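Local coordinates for protein alpha-Amylase (PDB 2B5D) that is named an alpha-amylase and belongs to glycosyl hydrolase family 57, a family with a barrel-like catalytic domain, at residues R332-I337 against P342-P347. Sequence-based numbering, arbitrary orientation.
Sequences RRLMDI and PVIVAP
Pro-342 pushes its ring against the last turns of a long helix, into the hollow between the neighbouring side chains of Leu-334 and Met-335. The ring is touched along its CB-CG-CD edge: CB lies 3.8 Å from CD2 of Leu-334, CG lies 3.8 Å from CB of that leucine, and CD reaches to 3.6 Å from CG of Met-335. The leucine runs slantwise over the CB-CG side of the ring, whereas the methionine crosses the CD side at roughly a right angle. Proline suits this place because its closed ring is a compact, rigid bump just before the strand begins. Leucine answers with its CB and one branch, CD2, which also comes within 4.4 Å of CD1 of Ile-344, so one methyl spans Pro-342 and Ile-344, two residues apart, whose side chains both point at the helix. Met-335 offers its slim, unbranched CG to the ring, and its side chain also touches Met-1. The contact is wholly apolar and buried. On the helix's other faces, Arg-332 forms a salt bridge with Asp-376, while Arg-333 packs on Gln-217 of a second subunit. A short connection turns the chain from helix 309-338 into strand 343-349, which pairs in parallel with strand 3-11; Pro-342 and Ile-344 bond through their backbones to Lys-4, and the packing thus seats the helix's C-terminal end against the beginning of a strand of the central, largely parallel sheet.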
loop_
_atom_site.group_PDB
_atom_site.type_symbol
_atom_site.label_atom_id
_atom_site.label_comp_id
_atom_site.label_asym_id
_atom_site.label_seq_id
_atom_site.Cartn_x
_atom_site.Cartn_y
_atom_site.Cartn_z
ATOM N N ARG A 332 33.728 -42.571 -10.074
ATOM C CA ARG A 332 34.330 -43.883 -9.948
ATOM C C ARG A 332 33.280 -44.882 -9.525
ATOM O O ARG A 332 33.197 -45.975 -10.099
ATOM C CB ARG A 332 35.503 -43.855 -8.954
ATOM C CG ARG A 332 36.812 -43.236 -9.506
ATOM C CD ARG A 332 37.975 -43.532 -8.529
ATOM N NE ARG A 332 37.580 -43.141 -7.167
ATOM C CZ ARG A 332 37.947 -42.005 -6.581
ATOM N NH1 ARG A 332 38.769 -41.152 -7.214
ATOM N NH2 ARG A 332 37.506 -41.738 -5.354
ATOM N N ARG A 333 32.472 -44.507 -8.541
ATOM C CA ARG A 333 31.383 -45.339 -8.071
ATOM C C ARG A 333 30.394 -45.685 -9.219
ATOM O O ARG A 333 29.871 -46.802 -9.288
ATOM C CB ARG A 333 30.661 -44.573 -6.969
ATOM C CG ARG A 333 29.389 -45.212 -6.446
ATOM C CD ARG A 333 28.792 -44.393 -5.309
ATOM N NE ARG A 333 27.984 -43.243 -5.732
ATOM C CZ ARG A 333 28.290 -41.958 -5.513
ATOM N NH1 ARG A 333 29.414 -41.606 -4.854
ATOM N NH2 ARG A 333 27.456 -41.017 -5.941
ATOM N N LEU A 334 30.134 -44.709 -10.094
ATOM C CA LEU A 334 29.161 -44.847 -11.170
ATOM C C LEU A 334 29.705 -45.698 -12.300
ATOM O O LEU A 334 28.995 -46.535 -12.792
ATOM C CB LEU A 334 28.746 -43.475 -11.723
ATOM C CG LEU A 334 27.419 -42.760 -11.402
ATOM C CD1 LEU A 334 26.606 -43.322 -10.270
ATOM C CD2 LEU A 334 27.673 -41.244 -11.250
ATOM N N MET A 335 30.945 -45.448 -12.729
ATOM C CA MET A 335 31.623 -46.291 -13.715
ATOM C C MET A 335 31.571 -47.758 -13.272
ATOM O O MET A 335 31.147 -48.652 -14.034
ATOM C CB MET A 335 33.069 -45.826 -13.929
ATOM C CG MET A 335 33.195 -44.799 -15.024
ATOM S SD MET A 335 34.756 -43.917 -15.293
ATOM C CE MET A 335 35.022 -43.128 -13.683
ATOM N N ASP A 336 31.957 -48.003 -12.023
ATOM C CA ASP A 336 31.967 -49.351 -11.503
ATOM C C ASP A 336 30.564 -49.998 -11.498
ATOM O O ASP A 336 30.442 -51.183 -11.789
ATOM C CB ASP A 336 32.671 -49.400 -10.137
ATOM C CG ASP A 336 32.445 -50.732 -9.410
ATOM O OD1 ASP A 336 33.209 -51.723 -9.659
ATOM O OD2 ASP A 336 31.491 -50.779 -8.588
ATOM N N ILE A 337 29.517 -49.230 -11.191
ATOM C CA ILE A 337 28.135 -49.757 -11.212
ATOM C C ILE A 337 27.504 -49.825 -12.632
ATOM O O ILE A 337 26.654 -50.690 -12.889
ATOM C CB ILE A 337 27.206 -48.985 -10.243
ATOM C CG1 ILE A 337 27.407 -49.458 -8.810
ATOM C CG2 ILE A 337 25.723 -49.181 -10.586
ATOM C CD1 ILE A 337 26.853 -48.478 -7.749
ATOM N N PRO A 342 29.673 -42.137 -16.846
ATOM C CA PRO A 342 28.561 -41.290 -16.417
ATOM C C PRO A 342 28.695 -39.898 -17.018
ATOM O O PRO A 342 29.812 -39.440 -17.327
ATOM C CB PRO A 342 28.687 -41.262 -14.903
ATOM C CG PRO A 342 30.180 -41.543 -14.655
ATOM C CD PRO A 342 30.603 -42.464 -15.741
ATOM N N VAL A 343 27.562 -39.264 -17.307
ATOM C CA VAL A 343 27.618 -37.833 -17.560
ATOM C C VAL A 343 26.822 -37.120 -16.489
ATOM O O VAL A 343 25.672 -37.404 -16.228
ATOM C CB VAL A 343 27.469 -37.376 -19.086
ATOM C CG1 VAL A 343 27.154 -38.512 -20.008
ATOM C CG2 VAL A 343 26.565 -36.153 -19.278
ATOM N N ILE A 344 27.530 -36.289 -15.756
ATOM C CA ILE A 344 26.994 -35.729 -14.527
ATOM C C ILE A 344 26.543 -34.367 -14.951
ATOM O O ILE A 344 27.378 -33.535 -15.419
ATOM C CB ILE A 344 28.088 -35.736 -13.398
ATOM C CG1 ILE A 344 28.370 -37.205 -12.999
ATOM C CG2 ILE A 344 27.655 -34.865 -12.263
ATOM C CD1 ILE A 344 29.729 -37.485 -12.306
ATOM N N VAL A 345 25.224 -34.168 -14.910
ATOM C CA VAL A 345 24.685 -32.870 -15.399
ATOM C C VAL A 345 24.369 -31.945 -14.225
ATOM O O VAL A 345 23.507 -32.257 -13.351
ATOM C CB VAL A 345 23.437 -32.993 -16.344
ATOM C CG1 VAL A 345 23.000 -31.550 -16.887
ATOM C CG2 VAL A 345 23.725 -33.952 -17.518
ATOM N N ALA A 346 25.079 -30.828 -14.216
ATOM C CA ALA A 346 25.005 -29.872 -13.088
ATOM C C ALA A 346 24.738 -28.424 -13.564
ATOM O O ALA A 346 25.672 -27.711 -13.991
ATOM C CB ALA A 346 26.299 -29.963 -12.243
ATOM N N PRO A 347 23.448 -28.041 -13.616
ATOM C CA PRO A 347 23.003 -26.723 -14.007
ATOM C C PRO A 347 22.829 -25.735 -12.854
ATOM O O PRO A 347 22.242 -26.066 -11.815
ATOM C CB PRO A 347 21.639 -26.987 -14.632
ATOM C CG PRO A 347 21.133 -28.111 -13.887
ATOM C CD PRO A 347 22.296 -28.944 -13.433
#